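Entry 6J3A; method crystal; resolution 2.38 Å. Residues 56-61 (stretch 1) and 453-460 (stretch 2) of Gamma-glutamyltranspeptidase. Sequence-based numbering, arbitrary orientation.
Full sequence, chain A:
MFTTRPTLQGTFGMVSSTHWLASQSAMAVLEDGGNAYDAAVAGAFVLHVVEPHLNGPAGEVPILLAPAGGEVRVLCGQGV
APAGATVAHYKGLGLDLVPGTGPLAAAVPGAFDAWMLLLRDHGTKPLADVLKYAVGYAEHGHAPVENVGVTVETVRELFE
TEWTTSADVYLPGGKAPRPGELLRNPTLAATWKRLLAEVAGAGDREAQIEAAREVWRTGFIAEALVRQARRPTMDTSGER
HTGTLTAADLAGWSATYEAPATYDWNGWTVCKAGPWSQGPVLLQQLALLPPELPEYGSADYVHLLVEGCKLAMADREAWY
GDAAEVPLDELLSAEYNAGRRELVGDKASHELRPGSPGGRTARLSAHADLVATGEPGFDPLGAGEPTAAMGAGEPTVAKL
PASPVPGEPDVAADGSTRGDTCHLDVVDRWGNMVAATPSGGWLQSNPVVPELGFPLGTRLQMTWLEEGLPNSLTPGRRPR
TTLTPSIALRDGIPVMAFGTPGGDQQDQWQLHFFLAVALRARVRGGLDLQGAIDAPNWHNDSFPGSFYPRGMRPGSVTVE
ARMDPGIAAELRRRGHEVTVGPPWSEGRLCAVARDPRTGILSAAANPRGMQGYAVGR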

ATOM      1  N   GLY A  56      -6.544  -6.233 -22.103  1.00 24.21           N
ATOM      2  CA  GLY A  56      -7.966  -6.355 -22.355  1.00 23.54           C
ATOM      3  C   GLY A  56      -8.331  -7.817 -22.512  1.00 22.99           C
ATOM      4  O   GLY A  56      -7.441  -8.654 -22.602  1.00 22.10           O
ATOM      5  N   PRO A  57      -9.636  -8.135 -22.537  1.00 23.25           N
ATOM      6  CA  PRO A  57     -10.094  -9.527 -22.538  1.00 24.45           C
ATOM      7  C   PRO A  57      -9.696 -10.392 -23.753  1.00 25.59           C
ATOM      8  O   PRO A  57      -9.552 -11.603 -23.604  1.00 25.25           O
ATOM      9  CB  PRO A  57     -11.626  -9.399 -22.441  1.00 24.60           C
ATOM     10  CG  PRO A  57     -11.866  -8.048 -21.875  1.00 24.40           C
ATOM     11  CD  PRO A  57     -10.768  -7.197 -22.441  1.00 24.04           C
ATOM     12  N   ALA A  58      -9.505  -9.777 -24.921  1.00 27.79           N
ATOM     13  CA  ALA A  58      -9.090 -10.497 -26.136  1.00 28.82           C
ATOM     14  C   ALA A  58      -7.566 -10.523 -26.335  1.00 30.78           C
ATOM     15  O   ALA A  58      -7.076 -10.832 -27.424  1.00 31.25           O
ATOM     16  CB  ALA A  58      -9.772  -9.904 -27.354  1.00 29.04           C
ATOM     17  N   GLY A  59      -6.821 -10.210 -25.277  1.00 32.01           N
ATOM     18  CA  GLY A  59      -5.369 -10.335 -25.267  1.00 31.90           C
ATOM     19  C   GLY A  59      -4.919 -11.725 -24.836  1.00 32.00           C
ATOM     20  O   GLY A  59      -5.561 -12.731 -25.163  1.00 30.32           O
ATOM     21  N   GLU A  60      -3.822 -11.763 -24.079  1.00 32.27           N
ATOM     22  CA  GLU A  60      -3.099 -12.996 -23.751  1.00 32.61           C
ATOM     23  C   GLU A  60      -2.671 -13.008 -22.315  1.00 32.06           C
ATOM     24  O   GLU A  60      -2.653 -11.972 -21.673  1.00 32.08           O
ATOM     25  CB  GLU A  60      -1.809 -13.092 -24.563  1.00 33.33           C
ATOM     26  CG  GLU A  60      -2.026 -13.017 -26.052  1.00 34.95           C
ATOM     27  CD  GLU A  60      -1.771 -11.676 -26.690  1.00 34.58           C
ATOM     28  OE1 GLU A  60      -2.111 -11.601 -27.876  1.00 35.75           O
ATOM     29  OE2 GLU A  60      -1.254 -10.725 -26.060  1.00 34.26           O
ATOM     30  N   VAL A  61      -2.275 -14.186 -21.840  1.00 31.58           N
ATOM     31  CA  VAL A  61      -1.655 -14.325 -20.529  1.00 31.50           C
ATOM     32  C   VAL A  61      -0.935 -15.678 -20.400  1.00 31.55           C
ATOM     33  O   VAL A  61      -1.530 -16.716 -20.669  1.00 32.49           O
ATOM     34  CB  VAL A  61      -2.683 -14.142 -19.377  1.00 30.71           C
ATOM     35  CG1 VAL A  61      -3.763 -15.213 -19.389  1.00 30.04           C
ATOM     36  CG2 VAL A  61      -1.979 -14.123 -18.033  1.00 31.83           C
TER
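Stretch 2, residues 453-460: GFPLGTRL

Residues 453-460 run alongside residues 56-61 in nearly the same direction, the end-to-end vectors of the touching parts lying 8° apart. Stretch 1 opens with a type I beta turn from Gly 56 to Gly 59, closed by a hydrogen bond from Gly 59 N to Gly 56 O (3.2 Å). Stretch 2 is extended at Phe 454 and Pro 455, continues as loop, and enters a 3-10 segment at Arg 459. The backbones are closest in register at Ala 58 and Leu 456, whose CA atoms are 5.4 Å apart; no direct backbone hydrogen bond joins them.

Apolar packing dominates the N-terminal half. Phe 454 directs its CB toward stretch 1 and offers one ring face to Pro 57: Pro 57 CG stands 4.0 Å from the ring centroid, 14° off the normal, in a CH-pi contact, while Pro 57 CD lies 3.8 Å from Phe 454 CG. Ala 58 CB meets the ring edge at Phe 454 CE1 (3.8 Å) and also rests 3.4 Å from Pro 455 O.

Water takes over where the backbones stand too far apart to bond directly. Water 1 accepts from Ala 58 N (3.1 Å) and donates to Pro 455 O (2.8 Å); water 2 donates to Ala 58 O (2.7 Å) and accepts from Gly 457 N (3.1 Å).

The C-terminal half is held by charge. Arg 459 NE and NH2 both donate to Glu 60 OE2, at 2.9 and 3.0 Å respectively, forming a salt bridge in which the carboxylate oxygen approaches the guanidinium edge near its plane. Two waters extend this anchor to the backbone: water 3 links Glu 60 OE1 (2.5 Å) to Arg 459 N (3.2 Å), and water 4 links Glu 60 OE2 (2.9 Å) to Thr 458 N (3.0 Å).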

ATOM      1  N   GLY A 453     -17.231  -4.143 -26.652  1.00 29.16           N
ATOM      2  CA  GLY A 453     -16.680  -3.052 -25.868  1.00 29.21           C
ATOM      3  C   GLY A 453     -15.171  -3.050 -25.786  1.00 29.00           C
ATOM      4  O   GLY A 453     -14.607  -2.164 -25.158  1.00 29.56           O
ATOM      5  N   PHE A 454     -14.514  -4.024 -26.411  1.00 28.42           N
ATOM      6  CA  PHE A 454     -13.046  -4.108 -26.384  1.00 28.07           C
ATOM      7  C   PHE A 454     -12.519  -4.583 -27.739  1.00 27.89           C
ATOM      8  O   PHE A 454     -13.264  -5.206 -28.492  1.00 27.64           O
ATOM      9  CB  PHE A 454     -12.557  -5.044 -25.265  1.00 26.97           C
ATOM     10  CG  PHE A 454     -13.172  -6.412 -25.314  1.00 26.67           C
ATOM     11  CD1 PHE A 454     -12.619  -7.415 -26.102  1.00 26.28           C
ATOM     12  CD2 PHE A 454     -14.319  -6.697 -24.583  1.00 26.04           C
ATOM     13  CE1 PHE A 454     -13.198  -8.676 -26.147  1.00 25.99           C
ATOM     14  CE2 PHE A 454     -14.898  -7.958 -24.627  1.00 25.58           C
ATOM     15  CZ  PHE A 454     -14.336  -8.948 -25.409  1.00 25.19           C
ATOM     16  N   PRO A 455     -11.230  -4.307 -28.042  1.00 27.77           N
ATOM     17  CA  PRO A 455     -10.619  -4.713 -29.297  1.00 27.11           C
ATOM     18  C   PRO A 455      -9.870  -6.048 -29.260  1.00 27.32           C
ATOM     19  O   PRO A 455      -9.627  -6.619 -28.204  1.00 25.77           O
ATOM     20  CB  PRO A 455      -9.614  -3.589 -29.552  1.00 27.17           C
ATOM     21  CG  PRO A 455      -9.184  -3.157 -28.191  1.00 27.59           C
ATOM     22  CD  PRO A 455     -10.284  -3.511 -27.229  1.00 27.79           C
ATOM     23  N   LEU A 456      -9.495  -6.497 -30.450  1.00 28.80           N
ATOM     24  CA  LEU A 456      -8.557  -7.596 -30.635  1.00 29.31           C
ATOM     25  C   LEU A 456      -7.106  -7.194 -30.339  1.00 29.29           C
ATOM     26  O   LEU A 456      -6.741  -6.002 -30.326  1.00 28.79           O
ATOM     27  CB  LEU A 456      -8.647  -8.121 -32.070  1.00 30.18           C
ATOM     28  CG  LEU A 456      -9.891  -8.956 -32.385  1.00 30.62           C
ATOM     29  CD1 LEU A 456     -10.181  -8.948 -33.878  1.00 31.35           C
ATOM     30  CD2 LEU A 456      -9.721 -10.382 -31.893  1.00 30.60           C
ATOM     31  N   GLY A 457      -6.290  -8.223 -30.128  1.00 28.13           N
ATOM     32  CA  GLY A 457      -4.888  -8.057 -29.768  1.00 27.94           C
ATOM     33  C   GLY A 457      -3.999  -7.744 -30.950  1.00 27.42           C
ATOM     34  O   GLY A 457      -4.483  -7.542 -32.059  1.00 28.44           O
ATOM     35  N   THR A 458      -2.695  -7.690 -30.699  1.00 26.53           N
ATOM     36  CA  THR A 458      -1.704  -7.361 -31.723  1.00 26.44           C
ATOM     37  C   THR A 458      -0.387  -8.132 -31.553  1.00 26.49           C
ATOM     38  O   THR A 458       0.687  -7.608 -31.884  1.00 25.62           O
ATOM     39  CB  THR A 458      -1.378  -5.860 -31.689  1.00 26.37           C
ATOM     40  OG1 THR A 458      -0.909  -5.505 -30.382  1.00 26.30           O
ATOM     41  CG2 THR A 458      -2.610  -5.018 -32.054  1.00 26.75           C
ATOM     42  N   ARG A 459      -0.460  -9.370 -31.059  1.00 26.28           N
ATOM     43  CA  ARG A 459       0.764 -10.095 -30.669  1.00 26.59           C
ATOM     44  C   ARG A 459       1.525 -10.696 -31.847  1.00 26.76           C
ATOM     45  O   ARG A 459       2.738 -10.888 -31.757  1.00 27.70           O
ATOM     46  CB  ARG A 459       0.468 -11.168 -29.622  1.00 26.64           C
ATOM     47  CG  ARG A 459       1.674 -11.669 -28.816  1.00 26.95           C
ATOM     48  CD  ARG A 459       2.338 -10.610 -27.946  1.00 27.43           C
ATOM     49  NE  ARG A 459       1.390  -9.995 -27.022  1.00 27.80           N
ATOM     50  CZ  ARG A 459       1.675  -9.051 -26.134  1.00 28.57           C
ATOM     51  NH1 ARG A 459       2.908  -8.572 -26.016  1.00 29.04           N
ATOM     52  NH2 ARG A 459       0.705  -8.570 -25.361  1.00 29.73           N
ATOM     53  N   LEU A 460       0.841 -10.957 -32.960  1.00 26.65           N
ATOM     54  CA  LEU A 460       1.529 -11.412 -34.187  1.00 26.47           C
ATOM     55  C   LEU A 460       2.576 -10.425 -34.699  1.00 25.81           C
ATOM     56  O   LEU A 460       3.417 -10.789 -35.515  1.00 25.80           O
ATOM     57  CB  LEU A 460       0.538 -11.748 -35.307  1.00 26.31           C
ATOM     58  CG  LEU A 460      -0.500 -12.819 -34.963  1.00 26.60           C
ATOM     59  CD1 LEU A 460      -1.425 -13.085 -36.136  1.00 27.11           C
ATOM     60  CD2 LEU A 460       0.171 -14.113 -34.554  1.00 26.69           C
TER
HETATM   61  O   HOH W   1      -9.371  -6.731 -25.427  1.00 20.44           O
HETATM   62  O   HOH W   2      -5.921 -11.313 -29.792  1.00 42.39           O
HETATM   63  O   HOH W   3      -3.087 -11.010 -30.138  1.00 19.52           O
HETATM   64  O   HOH W   4      -1.738  -8.633 -28.002  1.00 27.89           O